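Local coordinates for protein type II restriction enzyme NgoMIV (Neisseria gonorrhoeae, PDB 1FIU) that recognises the double-stranded sequence 5'-GCCGGC-3' and, as a magnesium-dependent homotetramer, cuts it after the first G to leave terminal 5'-phosphates, at residues L17-N26 against L51-L60; L180-I190 against P214-E222. All coordinates share one frame; numbering follows the deposited sequence.

Contact 1 (L17-N26 against L51-L60); sequences LDGNILATNN and LHSETVSERL. With nucleotides of chain D.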
loop_
_atom_site.group_PDB
_atom_site.type_symbol
_atom_site.label_atom_id
_atom_site.label_comp_id
_atom_site.label_asym_id
_atom_site.label_seq_id
_atom_site.Cartn_x
_atom_site.Cartn_y
_atom_site.Cartn_z
ATOM N N LEU I 17 -11.419 -29.940 -23.088
ATOM C CA LEU I 17 -12.223 -31.159 -23.191
ATOM C C LEU I 17 -11.368 -32.351 -23.612
ATOM O O LEU I 17 -11.393 -33.405 -22.973
ATOM C CB LEU I 17 -13.367 -30.979 -24.206
ATOM C CG LEU I 17 -14.395 -29.908 -23.874
ATOM C CD1 LEU I 17 -15.479 -29.887 -24.963
ATOM C CD2 LEU I 17 -15.005 -30.203 -22.516
ATOM N N ASP I 18 -10.598 -32.181 -24.682
ATOM C CA ASP I 18 -9.777 -33.280 -25.182
ATOM C C ASP I 18 -8.776 -33.810 -24.157
ATOM O O ASP I 18 -8.462 -34.998 -24.151
ATOM C CB ASP I 18 -9.047 -32.864 -26.475
ATOM C CG ASP I 18 -9.990 -32.672 -27.667
ATOM O OD1 ASP I 18 -11.216 -32.912 -27.564
ATOM O OD2 ASP I 18 -9.490 -32.271 -28.741
ATOM N N GLY I 19 -8.272 -32.945 -23.281
ATOM C CA GLY I 19 -7.321 -33.392 -22.283
ATOM C C GLY I 19 -7.998 -33.915 -21.025
ATOM O O GLY I 19 -7.339 -34.295 -20.058
ATOM N N ASN I 20 -9.330 -33.941 -21.049
ATOM C CA ASN I 20 -10.123 -34.385 -19.898
ATOM C C ASN I 20 -9.917 -33.475 -18.678
ATOM O O ASN I 20 -10.122 -33.907 -17.537
ATOM C CB ASN I 20 -9.786 -35.842 -19.536
ATOM C CG ASN I 20 -10.271 -36.831 -20.581
ATOM O OD1 ASN I 20 -9.994 -38.025 -20.495
ATOM N ND2 ASN I 20 -10.995 -36.338 -21.569
ATOM N N ILE I 21 -9.494 -32.230 -18.922
ATOM C CA ILE I 21 -9.285 -31.267 -17.837
ATOM C C ILE I 21 -10.683 -30.924 -17.343
ATOM O O ILE I 21 -10.942 -30.902 -16.137
ATOM C CB ILE I 21 -8.588 -29.985 -18.329
ATOM C CG1 ILE I 21 -7.259 -30.342 -19.041
ATOM C CG2 ILE I 21 -8.382 -29.039 -17.151
ATOM C CD1 ILE I 21 -6.423 -31.373 -18.318
ATOM N N LEU I 22 -11.568 -30.647 -18.300
ATOM C CA LEU I 22 -12.980 -30.380 -18.025
ATOM C C LEU I 22 -13.734 -31.639 -18.484
ATOM O O LEU I 22 -13.751 -31.955 -19.677
ATOM C CB LEU I 22 -13.510 -29.182 -18.822
ATOM C CG LEU I 22 -15.003 -28.892 -18.549
ATOM C CD1 LEU I 22 -15.197 -28.456 -17.084
ATOM C CD2 LEU I 22 -15.506 -27.808 -19.475
ATOM N N ALA I 23 -14.339 -32.355 -17.542
ATOM C CA ALA I 23 -15.085 -33.576 -17.892
ATOM C C ALA I 23 -16.037 -33.879 -16.748
ATOM O O ALA I 23 -16.144 -33.093 -15.804
ATOM C CB ALA I 23 -14.130 -34.734 -18.108
ATOM N N THR I 24 -16.731 -35.011 -16.834
ATOM C CA THR I 24 -17.703 -35.387 -15.803
ATOM C C THR I 24 -17.318 -36.760 -15.275
ATOM O O THR I 24 -16.948 -37.629 -16.067
ATOM C CB THR I 24 -19.130 -35.465 -16.416
ATOM O OG1 THR I 24 -19.467 -34.211 -17.029
ATOM C CG2 THR I 24 -20.155 -35.796 -15.363
ATOM N N ASN I 25 -17.363 -36.969 -13.954
ATOM C CA ASN I 25 -17.011 -38.304 -13.467
ATOM C C ASN I 25 -18.244 -39.209 -13.450
ATOM O O ASN I 25 -19.345 -38.777 -13.818
ATOM C CB ASN I 25 -16.317 -38.277 -12.088
ATOM C CG ASN I 25 -17.226 -37.863 -10.940
ATOM O OD1 ASN I 25 -18.441 -37.789 -11.064
ATOM N ND2 ASN I 25 -16.613 -37.611 -9.792
ATOM N N ASN I 26 -18.069 -40.457 -13.033
ATOM C CA ASN I 26 -19.197 -41.389 -13.038
ATOM C C ASN I 26 -20.275 -41.167 -11.967
ATOM O O ASN I 26 -21.208 -41.981 -11.851
ATOM C CB ASN I 26 -18.691 -42.840 -13.016
ATOM C CG ASN I 26 -17.962 -43.202 -11.749
ATOM O OD1 ASN I 26 -18.034 -42.503 -10.741
ATOM N ND2 ASN I 26 -17.251 -44.331 -11.788
ATOM N N LEU I 51 -20.779 -26.341 -23.387
ATOM C CA LEU I 51 -19.477 -26.503 -24.035
ATOM C C LEU I 51 -19.405 -27.830 -24.791
ATOM O O LEU I 51 -18.376 -28.171 -25.382
ATOM C CB LEU I 51 -18.373 -26.435 -22.981
ATOM C CG LEU I 51 -17.737 -25.055 -22.762
ATOM C CD1 LEU I 51 -18.773 -24.024 -22.376
ATOM C CD2 LEU I 51 -16.677 -25.167 -21.686
ATOM N N HIS I 52 -20.513 -28.565 -24.758
ATOM C CA HIS I 52 -20.641 -29.865 -25.411
ATOM C C HIS I 52 -19.711 -30.940 -24.857
ATOM O O HIS I 52 -19.226 -31.810 -25.593
ATOM C CB HIS I 52 -20.434 -29.721 -26.923
ATOM C CG HIS I 52 -21.291 -28.666 -27.545
ATOM N ND1 HIS I 52 -22.669 -28.730 -27.548
ATOM C CD2 HIS I 52 -20.967 -27.513 -28.178
ATOM C CE1 HIS I 52 -23.156 -27.663 -28.156
ATOM N NE2 HIS I 52 -22.145 -26.907 -28.548
ATOM N N SER I 53 -19.457 -30.890 -23.552
ATOM C CA SER I 53 -18.606 -31.883 -22.915
ATOM C C SER I 53 -19.391 -33.185 -22.880
ATOM O O SER I 53 -20.563 -33.185 -22.494
ATOM C CB SER I 53 -18.271 -31.479 -21.480
ATOM O OG SER I 53 -17.449 -32.452 -20.852
ATOM N N GLU I 54 -18.753 -34.287 -23.255
ATOM C CA GLU I 54 -19.451 -35.581 -23.256
ATOM C C GLU I 54 -18.665 -36.673 -22.546
ATOM O O GLU I 54 -19.213 -37.693 -22.122
ATOM C CB GLU I 54 -19.746 -36.016 -24.705
ATOM C CG GLU I 54 -20.748 -35.119 -25.416
ATOM C CD GLU I 54 -21.038 -35.545 -26.853
ATOM O OE1 GLU I 54 -20.568 -36.628 -27.277
ATOM O OE2 GLU I 54 -21.747 -34.785 -27.554
ATOM N N THR I 55 -17.373 -36.445 -22.397
ATOM C CA THR I 55 -16.502 -37.428 -21.782
ATOM C C THR I 55 -16.749 -37.688 -20.298
ATOM O O THR I 55 -16.996 -36.764 -19.514
ATOM C CB THR I 55 -15.038 -37.021 -21.961
ATOM O OG1 THR I 55 -14.747 -36.930 -23.362
ATOM C CG2 THR I 55 -14.109 -38.039 -21.299
ATOM N N VAL I 56 -16.713 -38.964 -19.934
ATOM C CA VAL I 56 -16.864 -39.349 -18.542
ATOM C C VAL I 56 -15.510 -39.878 -18.136
ATOM O O VAL I 56 -14.979 -40.806 -18.758
ATOM C CB VAL I 56 -17.908 -40.472 -18.319
ATOM C CG1 VAL I 56 -17.825 -40.952 -16.850
ATOM C CG2 VAL I 56 -19.315 -39.947 -18.620
ATOM N N SER I 57 -14.929 -39.277 -17.110
ATOM C CA SER I 57 -13.637 -39.726 -16.623
ATOM C C SER I 57 -13.450 -39.223 -15.198
ATOM O O SER I 57 -14.133 -38.290 -14.760
ATOM C CB SER I 57 -12.515 -39.201 -17.520
ATOM O OG SER I 57 -12.452 -37.791 -17.452
ATOM N N GLU I 58 -12.544 -39.863 -14.468
ATOM C CA GLU I 58 -12.275 -39.460 -13.101
ATOM C C GLU I 58 -11.623 -38.086 -13.101
ATOM O O GLU I 58 -10.891 -37.733 -14.034
ATOM C CB GLU I 58 -11.356 -40.471 -12.405
ATOM C CG GLU I 58 -12.091 -41.718 -11.898
ATOM C CD GLU I 58 -13.082 -41.413 -10.769
ATOM O OE1 GLU I 58 -12.634 -41.094 -9.645
ATOM O OE2 GLU I 58 -14.309 -41.488 -11.002
ATOM N N ARG I 59 -11.940 -37.307 -12.072
ATOM C CA ARG I 59 -11.395 -35.965 -11.887
ATOM C C ARG I 59 -9.864 -36.086 -11.855
ATOM O O ARG I 59 -9.307 -36.933 -11.162
ATOM C CB ARG I 59 -11.904 -35.394 -10.556
ATOM C CG ARG I 59 -11.739 -33.909 -10.379
ATOM C CD ARG I 59 -12.129 -33.531 -8.949
ATOM N NE ARG I 59 -12.279 -32.095 -8.804
ATOM C CZ ARG I 59 -13.443 -31.461 -8.732
ATOM N NH1 ARG I 59 -14.592 -32.135 -8.785
ATOM N NH2 ARG I 59 -13.453 -30.140 -8.621
ATOM N N LEU I 60 -9.180 -35.237 -12.611
ATOM C CA LEU I 60 -7.723 -35.305 -12.606
ATOM C C LEU I 60 -7.179 -34.735 -11.308
ATOM O O LEU I 60 -7.838 -33.949 -10.628
ATOM C CB LEU I 60 -7.138 -34.476 -13.762
ATOM C CG LEU I 60 -7.585 -34.801 -15.181
ATOM C CD1 LEU I 60 -6.799 -33.930 -16.182
ATOM C CD2 LEU I 60 -7.356 -36.264 -15.443
ATOM P P DG D 3 -9.893 -28.857 -7.734
ATOM O OP1 DG D 3 -10.452 -29.878 -8.642
ATOM O OP2 DG D 3 -10.782 -27.762 -7.231
ATOM O "O5'" DG D 3 -9.284 -29.553 -6.448
ATOM C "C5'" DG D 3 -8.727 -30.861 -6.490
ATOM C "C4'" DG D 3 -9.348 -31.714 -5.406
ATOM O "O4'" DG D 3 -8.961 -31.226 -4.103
ATOM C "C3'" DG D 3 -10.873 -31.725 -5.406
ATOM O "O3'" DG D 3 -11.308 -33.048 -5.081
ATOM C "C2'" DG D 3 -11.248 -30.664 -4.382
ATOM C "C1'" DG D 3 -10.067 -30.642 -3.421
ATOM N N9 DG D 3 -9.677 -29.288 -3.030
ATOM C C8 DG D 3 -9.815 -28.137 -3.772
ATOM N N7 DG D 3 -9.386 -27.066 -3.151
ATOM C C5 DG D 3 -8.923 -27.542 -1.931
ATOM C C6 DG D 3 -8.330 -26.856 -0.836
ATOM O O6 DG D 3 -8.055 -25.658 -0.741
ATOM N N1 DG D 3 -8.036 -27.720 0.217
ATOM C C2 DG D 3 -8.254 -29.093 0.199
ATOM N N2 DG D 3 -7.901 -29.773 1.303
ATOM N N3 DG D 3 -8.778 -29.740 -0.823
ATOM C C4 DG D 3 -9.100 -28.912 -1.840
HETATM O O HOH W 1 -12.307 -36.082 -23.844
HETATM O O HOH W 2 -11.507 -35.327 -15.470
HETATM O O HOH W 3 -9.946 -32.366 -13.757
HETATM O O HOH W 4 -18.698 -34.566 -19.593
HETATM O O HOH W 5 -13.723 -38.357 -9.977
#
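Thr55 O accepts two hydrogen bonds: one from Thr24 N at 3.2 Å, fairly straight (160° at the hydrogen), and one from a water that also bonds to the hydroxyls of Thr24 and Ser53. Thr24 O answers by accepting from Ser57 N at 2.8 Å. This pair of bonds astride Val56 makes a single beta bridge, which joins two segments that are otherwise loop at this point.

On one side of the bridge Asn20 ends helix 4-18 in a Schellman motif with positive phi, a backbone shape that asparagine tolerates better than most residues. Its ND2 turns back to Leu17 O, which Asn20 N also grips, and passes 3.6 Å from Thr55 CG2, the two side chains crossing at about a right angle. Ala23 is small enough for its CB to lie 3.5 Å from Ser57 OG, a hydroxyl placed there by a chi1 of 65°, between its own N and carbonyl carbon.

Aliphatic side chains fill the flanks. Leu17 brings CD2 to Ser53 CB, Leu22 CD2 meets Leu51 CD2 at 3.6 Å, and Leu60 CD1 presses on Ile21 CD1 at 3.4 Å, tighter than normal carbon contact. Beyond them the extended Arg59 reaches the DNA: NE (2.9 Å) and NH2 both donate to OP1 of DG3 of chain D, an oxygen at the guanidinium edge, in its plane, and NH2 is further held by Ala33 O.

The contact thus joins the turn after helix 4-18 to the loop between helices 38-50 and 62-81; Ser53 also packs on Ala48 of helix 38-50, and Leu51 on His13 of helix 4-18.

Contact 2 (L180-I190 against P214-E222); sequences LHASISCKWTI and PHIVVVTAE. With MG (magnesium ion), chain Q; ACY (acetic acid), chain R; nucleotides of chain D.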
loop_
_atom_site.group_PDB
_atom_site.type_symbol
_atom_site.label_atom_id
_atom_site.label_comp_id
_atom_site.label_asym_id
_atom_site.label_seq_id
_atom_site.Cartn_x
_atom_site.Cartn_y
_atom_site.Cartn_z
ATOM N N LEU I 180 8.690 -6.710 -19.021
ATOM C CA LEU I 180 7.590 -7.581 -18.591
ATOM C C LEU I 180 6.299 -6.838 -18.963
ATOM O O LEU I 180 6.037 -5.743 -18.460
ATOM C CB LEU I 180 7.667 -7.850 -17.079
ATOM C CG LEU I 180 6.534 -8.741 -16.533
ATOM C CD1 LEU I 180 6.521 -10.069 -17.296
ATOM C CD2 LEU I 180 6.712 -8.966 -15.026
ATOM N N HIS I 181 5.503 -7.431 -19.856
ATOM C CA HIS I 181 4.274 -6.800 -20.323
ATOM C C HIS I 181 3.087 -7.187 -19.449
ATOM O O HIS I 181 2.230 -6.347 -19.148
ATOM C CB HIS I 181 3.983 -7.227 -21.770
ATOM C CG HIS I 181 2.812 -6.522 -22.374
ATOM N ND1 HIS I 181 1.658 -7.171 -22.768
ATOM C CD2 HIS I 181 2.623 -5.211 -22.635
ATOM C CE1 HIS I 181 0.811 -6.278 -23.252
ATOM N NE2 HIS I 181 1.374 -5.086 -23.186
ATOM N N ALA I 182 3.040 -8.449 -19.053
ATOM C CA ALA I 182 1.914 -8.927 -18.250
ATOM C C ALA I 182 2.210 -10.111 -17.361
ATOM O O ALA I 182 3.022 -10.987 -17.704
ATOM C CB ALA I 182 0.738 -9.315 -19.176
ATOM N N SER I 183 1.514 -10.128 -16.222
ATOM C CA SER I 183 1.537 -11.229 -15.255
ATOM C C SER I 183 0.119 -11.787 -15.349
ATOM O O SER I 183 -0.850 -11.064 -15.103
ATOM C CB SER I 183 1.748 -10.732 -13.829
ATOM O OG SER I 183 1.512 -11.803 -12.900
ATOM N N ILE I 184 0.010 -13.049 -15.744
ATOM C CA ILE I 184 -1.293 -13.699 -15.874
ATOM C C ILE I 184 -1.332 -14.864 -14.906
ATOM O O ILE I 184 -0.672 -15.864 -15.105
ATOM C CB ILE I 184 -1.497 -14.210 -17.309
ATOM C CG1 ILE I 184 -1.456 -13.033 -18.291
ATOM C CG2 ILE I 184 -2.825 -14.994 -17.393
ATOM C CD1 ILE I 184 -1.425 -13.441 -19.741
ATOM N N SER I 185 -2.102 -14.708 -13.839
ATOM C CA SER I 185 -2.253 -15.739 -12.834
ATOM C C SER I 185 -3.465 -16.602 -13.232
ATOM O O SER I 185 -4.493 -16.070 -13.653
ATOM C CB SER I 185 -2.497 -15.066 -11.483
ATOM O OG SER I 185 -3.171 -15.948 -10.609
ATOM N N CYS I 186 -3.329 -17.928 -13.113
ATOM C CA CYS I 186 -4.423 -18.854 -13.457
ATOM C C CYS I 186 -4.882 -19.621 -12.221
ATOM O O CYS I 186 -4.074 -19.998 -11.377
ATOM C CB CYS I 186 -3.947 -19.898 -14.489
ATOM S SG CYS I 186 -3.404 -19.227 -16.055
ATOM N N LYS I 187 -6.188 -19.852 -12.132
ATOM C CA LYS I 187 -6.744 -20.643 -11.036
ATOM C C LYS I 187 -7.849 -21.513 -11.637
ATOM O O LYS I 187 -8.875 -20.994 -12.064
ATOM C CB LYS I 187 -7.303 -19.726 -9.953
ATOM C CG LYS I 187 -6.197 -18.887 -9.309
ATOM C CD LYS I 187 -6.673 -18.093 -8.088
ATOM C CE LYS I 187 -5.491 -17.406 -7.379
ATOM N NZ LYS I 187 -4.465 -18.414 -6.961
ATOM N N TRP I 188 -7.622 -22.828 -11.706
ATOM C CA TRP I 188 -8.611 -23.741 -12.299
ATOM C C TRP I 188 -9.909 -23.631 -11.495
ATOM O O TRP I 188 -11.011 -23.515 -12.065
ATOM C CB TRP I 188 -8.046 -25.167 -12.287
ATOM C CG TRP I 188 -9.029 -26.236 -12.713
ATOM C CD1 TRP I 188 -9.445 -27.296 -11.966
ATOM C CD2 TRP I 188 -9.725 -26.325 -13.968
ATOM N NE1 TRP I 188 -10.367 -28.043 -12.674
ATOM C CE2 TRP I 188 -10.557 -27.474 -13.902
ATOM C CE3 TRP I 188 -9.729 -25.547 -15.132
ATOM C CZ2 TRP I 188 -11.389 -27.857 -14.965
ATOM C CZ3 TRP I 188 -10.555 -25.924 -16.188
ATOM C CH2 TRP I 188 -11.379 -27.078 -16.090
ATOM N N THR I 189 -9.766 -23.679 -10.176
ATOM C CA THR I 189 -10.902 -23.473 -9.262
ATOM C C THR I 189 -10.405 -22.543 -8.164
ATOM O O THR I 189 -9.199 -22.318 -8.019
ATOM C CB THR I 189 -11.384 -24.769 -8.584
ATOM O OG1 THR I 189 -10.337 -25.304 -7.780
ATOM C CG2 THR I 189 -11.822 -25.794 -9.643
ATOM N N ILE I 190 -11.331 -22.053 -7.342
ATOM C CA ILE I 190 -10.987 -21.137 -6.270
ATOM C C ILE I 190 -11.542 -21.560 -4.897
ATOM O O ILE I 190 -12.605 -22.180 -4.831
ATOM C CB ILE I 190 -11.594 -19.722 -6.579
ATOM C CG1 ILE I 190 -10.840 -19.061 -7.742
ATOM C CG2 ILE I 190 -11.623 -18.853 -5.284
ATOM C CD1 ILE I 190 -11.514 -17.760 -8.231
ATOM N N PRO I 214 3.252 -3.862 -15.144
ATOM C CA PRO I 214 2.753 -4.800 -16.166
ATOM C C PRO I 214 1.239 -4.959 -15.972
ATOM O O PRO I 214 0.689 -4.567 -14.945
ATOM C CB PRO I 214 3.382 -6.140 -15.782
ATOM C CG PRO I 214 4.615 -5.780 -14.957
ATOM C CD PRO I 214 4.196 -4.501 -14.208
ATOM N N HIS I 215 0.580 -5.526 -16.973
ATOM C CA HIS I 215 -0.819 -5.908 -16.795
ATOM C C HIS I 215 -0.754 -6.960 -15.656
ATOM O O HIS I 215 0.179 -7.760 -15.589
ATOM C CB HIS I 215 -1.345 -6.616 -18.045
ATOM C CG HIS I 215 -1.679 -5.687 -19.163
ATOM N ND1 HIS I 215 -0.785 -5.340 -20.158
ATOM C CD2 HIS I 215 -2.832 -5.037 -19.448
ATOM C CE1 HIS I 215 -1.378 -4.523 -21.010
ATOM N NE2 HIS I 215 -2.620 -4.323 -20.601
ATOM N N ILE I 216 -1.741 -6.968 -14.760
ATOM C CA ILE I 216 -1.812 -7.950 -13.671
ATOM C C ILE I 216 -3.249 -8.473 -13.742
ATOM O O ILE I 216 -4.202 -7.756 -13.377
ATOM C CB ILE I 216 -1.545 -7.310 -12.280
ATOM C CG1 ILE I 216 -0.125 -6.697 -12.240
ATOM C CG2 ILE I 216 -1.629 -8.384 -11.179
ATOM C CD1 ILE I 216 0.185 -5.956 -10.967
ATOM N N VAL I 217 -3.406 -9.705 -14.221
ATOM C CA VAL I 217 -4.759 -10.264 -14.380
ATOM C C VAL I 217 -4.840 -11.686 -13.857
ATOM O O VAL I 217 -3.824 -12.330 -13.605
ATOM C CB VAL I 217 -5.170 -10.265 -15.866
ATOM C CG1 VAL I 217 -5.145 -8.833 -16.421
ATOM C CG2 VAL I 217 -4.207 -11.199 -16.675
ATOM N N VAL I 218 -6.064 -12.167 -13.678
ATOM C CA VAL I 218 -6.286 -13.529 -13.207
ATOM C C VAL I 218 -7.270 -14.183 -14.163
ATOM O O VAL I 218 -8.234 -13.549 -14.569
ATOM C CB VAL I 218 -6.926 -13.552 -11.800
ATOM C CG1 VAL I 218 -7.195 -14.987 -11.391
ATOM C CG2 VAL I 218 -6.010 -12.862 -10.791
ATOM N N VAL I 219 -7.007 -15.434 -14.544
ATOM C CA VAL I 219 -7.939 -16.176 -15.420
ATOM C C VAL I 219 -8.395 -17.372 -14.584
ATOM O O VAL I 219 -7.584 -18.036 -13.957
ATOM C CB VAL I 219 -7.236 -16.700 -16.701
ATOM C CG1 VAL I 219 -8.230 -17.586 -17.520
ATOM C CG2 VAL I 219 -6.760 -15.510 -17.550
ATOM N N THR I 220 -9.695 -17.653 -14.579
ATOM C CA THR I 220 -10.185 -18.746 -13.750
ATOM C C THR I 220 -11.306 -19.552 -14.398
ATOM O O THR I 220 -12.026 -19.047 -15.264
ATOM C CB THR I 220 -10.686 -18.172 -12.374
ATOM O OG1 THR I 220 -10.962 -19.248 -11.468
ATOM C CG2 THR I 220 -11.952 -17.321 -12.565
ATOM N N ALA I 221 -11.435 -20.817 -13.981
ATOM C CA ALA I 221 -12.531 -21.645 -14.472
ATOM C C ALA I 221 -13.487 -21.916 -13.306
ATOM O O ALA I 221 -14.355 -22.780 -13.406
ATOM C CB ALA I 221 -12.022 -22.951 -15.061
ATOM N N GLU I 222 -13.339 -21.173 -12.208
ATOM C CA GLU I 222 -14.239 -21.352 -11.050
ATOM C C GLU I 222 -15.687 -21.095 -11.495
ATOM O O GLU I 222 -16.003 -20.043 -12.067
ATOM C CB GLU I 222 -13.833 -20.393 -9.919
ATOM C CG GLU I 222 -14.883 -20.285 -8.789
ATOM C CD GLU I 222 -15.198 -21.634 -8.161
ATOM O OE1 GLU I 222 -16.374 -21.842 -7.787
ATOM O OE2 GLU I 222 -14.281 -22.480 -8.028
HETATM MG MG MG Q . -2.146 -20.043 -10.265
HETATM C C ACY R . -1.454 -17.376 -8.807
HETATM O O ACY R . -2.531 -18.037 -9.195
HETATM O OXT ACY R . -0.275 -17.709 -9.002
HETATM C CH3 ACY R . -1.711 -16.075 -8.064
ATOM P P DC D 2 -4.759 -24.135 -9.423
ATOM O OP1 DC D 2 -5.311 -23.941 -10.772
ATOM O OP2 DC D 2 -4.783 -23.015 -8.439
ATOM O "O5'" DC D 2 -5.529 -25.341 -8.728
ATOM C "C5'" DC D 2 -5.616 -26.587 -9.397
ATOM C "C4'" DC D 2 -6.351 -27.600 -8.549
ATOM O "O4'" DC D 2 -5.614 -27.881 -7.342
ATOM C "C3'" DC D 2 -7.779 -27.229 -8.133
ATOM O "O3'" DC D 2 -8.611 -28.335 -8.572
ATOM C "C2'" DC D 2 -7.662 -26.949 -6.637
ATOM C "C1'" DC D 2 -6.457 -27.765 -6.196
ATOM N N1 DC D 2 -5.662 -27.147 -5.123
ATOM C C2 DC D 2 -5.565 -27.791 -3.872
ATOM O O2 DC D 2 -6.102 -28.933 -3.731
ATOM N N3 DC D 2 -4.890 -27.176 -2.855
ATOM C C4 DC D 2 -4.299 -25.975 -3.064
ATOM N N4 DC D 2 -3.655 -25.385 -2.025
ATOM C C5 DC D 2 -4.338 -25.333 -4.334
ATOM C C6 DC D 2 -5.030 -25.941 -5.333
ATOM P P DG D 3 -9.893 -28.857 -7.734
ATOM O OP1 DG D 3 -10.452 -29.878 -8.642
ATOM O OP2 DG D 3 -10.782 -27.762 -7.231
ATOM O "O5'" DG D 3 -9.284 -29.553 -6.448
ATOM C "C5'" DG D 3 -8.727 -30.861 -6.490
ATOM C "C4'" DG D 3 -9.348 -31.714 -5.406
ATOM O "O4'" DG D 3 -8.961 -31.226 -4.103
ATOM C "C3'" DG D 3 -10.873 -31.725 -5.406
ATOM O "O3'" DG D 3 -11.308 -33.048 -5.081
ATOM C "C2'" DG D 3 -11.248 -30.664 -4.382
ATOM C "C1'" DG D 3 -10.067 -30.642 -3.421
ATOM N N9 DG D 3 -9.677 -29.288 -3.030
ATOM C C8 DG D 3 -9.815 -28.137 -3.772
ATOM N N7 DG D 3 -9.386 -27.066 -3.151
ATOM C C5 DG D 3 -8.923 -27.542 -1.931
ATOM C C6 DG D 3 -8.330 -26.856 -0.836
ATOM O O6 DG D 3 -8.055 -25.658 -0.741
ATOM N N1 DG D 3 -8.036 -27.720 0.217
ATOM C C2 DG D 3 -8.254 -29.093 0.199
ATOM N N2 DG D 3 -7.901 -29.773 1.303
ATOM N N3 DG D 3 -8.778 -29.740 -0.823
ATOM C C4 DG D 3 -9.100 -28.912 -1.840
HETATM O O HOH W 6 -1.316 -11.785 -12.077
HETATM O O HOH W 7 -3.390 -20.801 -8.671
HETATM O O HOH W 8 -1.964 -21.904 -11.480
#
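Ile184 lies alongside Val217 and Val219, its CG1 3.7 Å from Val217 CG2 and its CG2 near Val219 CG2. Branched residues suit these extended parallel strands, 180-187 and 215-220, whose bonds alternate regularly from His181 O to Lys187 O. Val219 and Cys186 continue this tightly packed face against helix 62-81. At its far end the edge of the His215 ring meets the face of His181 in an offset edge-to-face pair, planes 61° apart.

The other face carries Ser183, Ser185 and Lys187. It is partly wet: a water joins Ser183 OG to Val217 O, and Lys187 NZ bonds to Asn197, to a magnesium-bound water and, at 3.0 Å, to O of an acetic acid molecule, probably from the crystallisation liquor, which also binds the metal. This magnesium, one of two nearby, takes Cys186 O at 2.2 Å, so the backbone, not the thiol, is the ligand; Asp140 also binds it.

At the strand ends and just beyond, the two segments stay joined. Lys187 O accepts from both Thr220 OG1 (2.8 Å) and Ala221 N, Ile190 N donates to Glu222 OE2 at 3.1 Å, while OE1 bonds to Thr224, and Trp188 packs CE3 on Ala221 CB. Trp188 N bonds OP1 of DC2 of chain D at 2.7 Å, nearly straight (176°), and Thr189 OG1 bonds OP2 of DG3 of chain D.

With helix 197-208 as the crossover, the strands form a beta-alpha-beta unit in the core of a PD-(D/E)XK nuclease, its metal site near the C-terminal end of strand 180-187.

From the N terminus, the chain leaves helix 4-18, runs out through helix 38-50 and returns, and contact 1 closes that loop. It then builds helix 62-81 and the strands 92-96 and 141-145 before contact 2 closes a second loop around helix 197-208. The two loops follow in series, neither enclosing nor crossing the other. Their centres are about 23 Å apart, yet their edges meet: Ile21 O lies 3.3 Å from Trp188 CZ2. Both also reach the same phosphate of DG3 of chain D. Contact 1 thus ties the N-terminal helices together, and contact 2 the centre of the sheet, beside the same DNA strand.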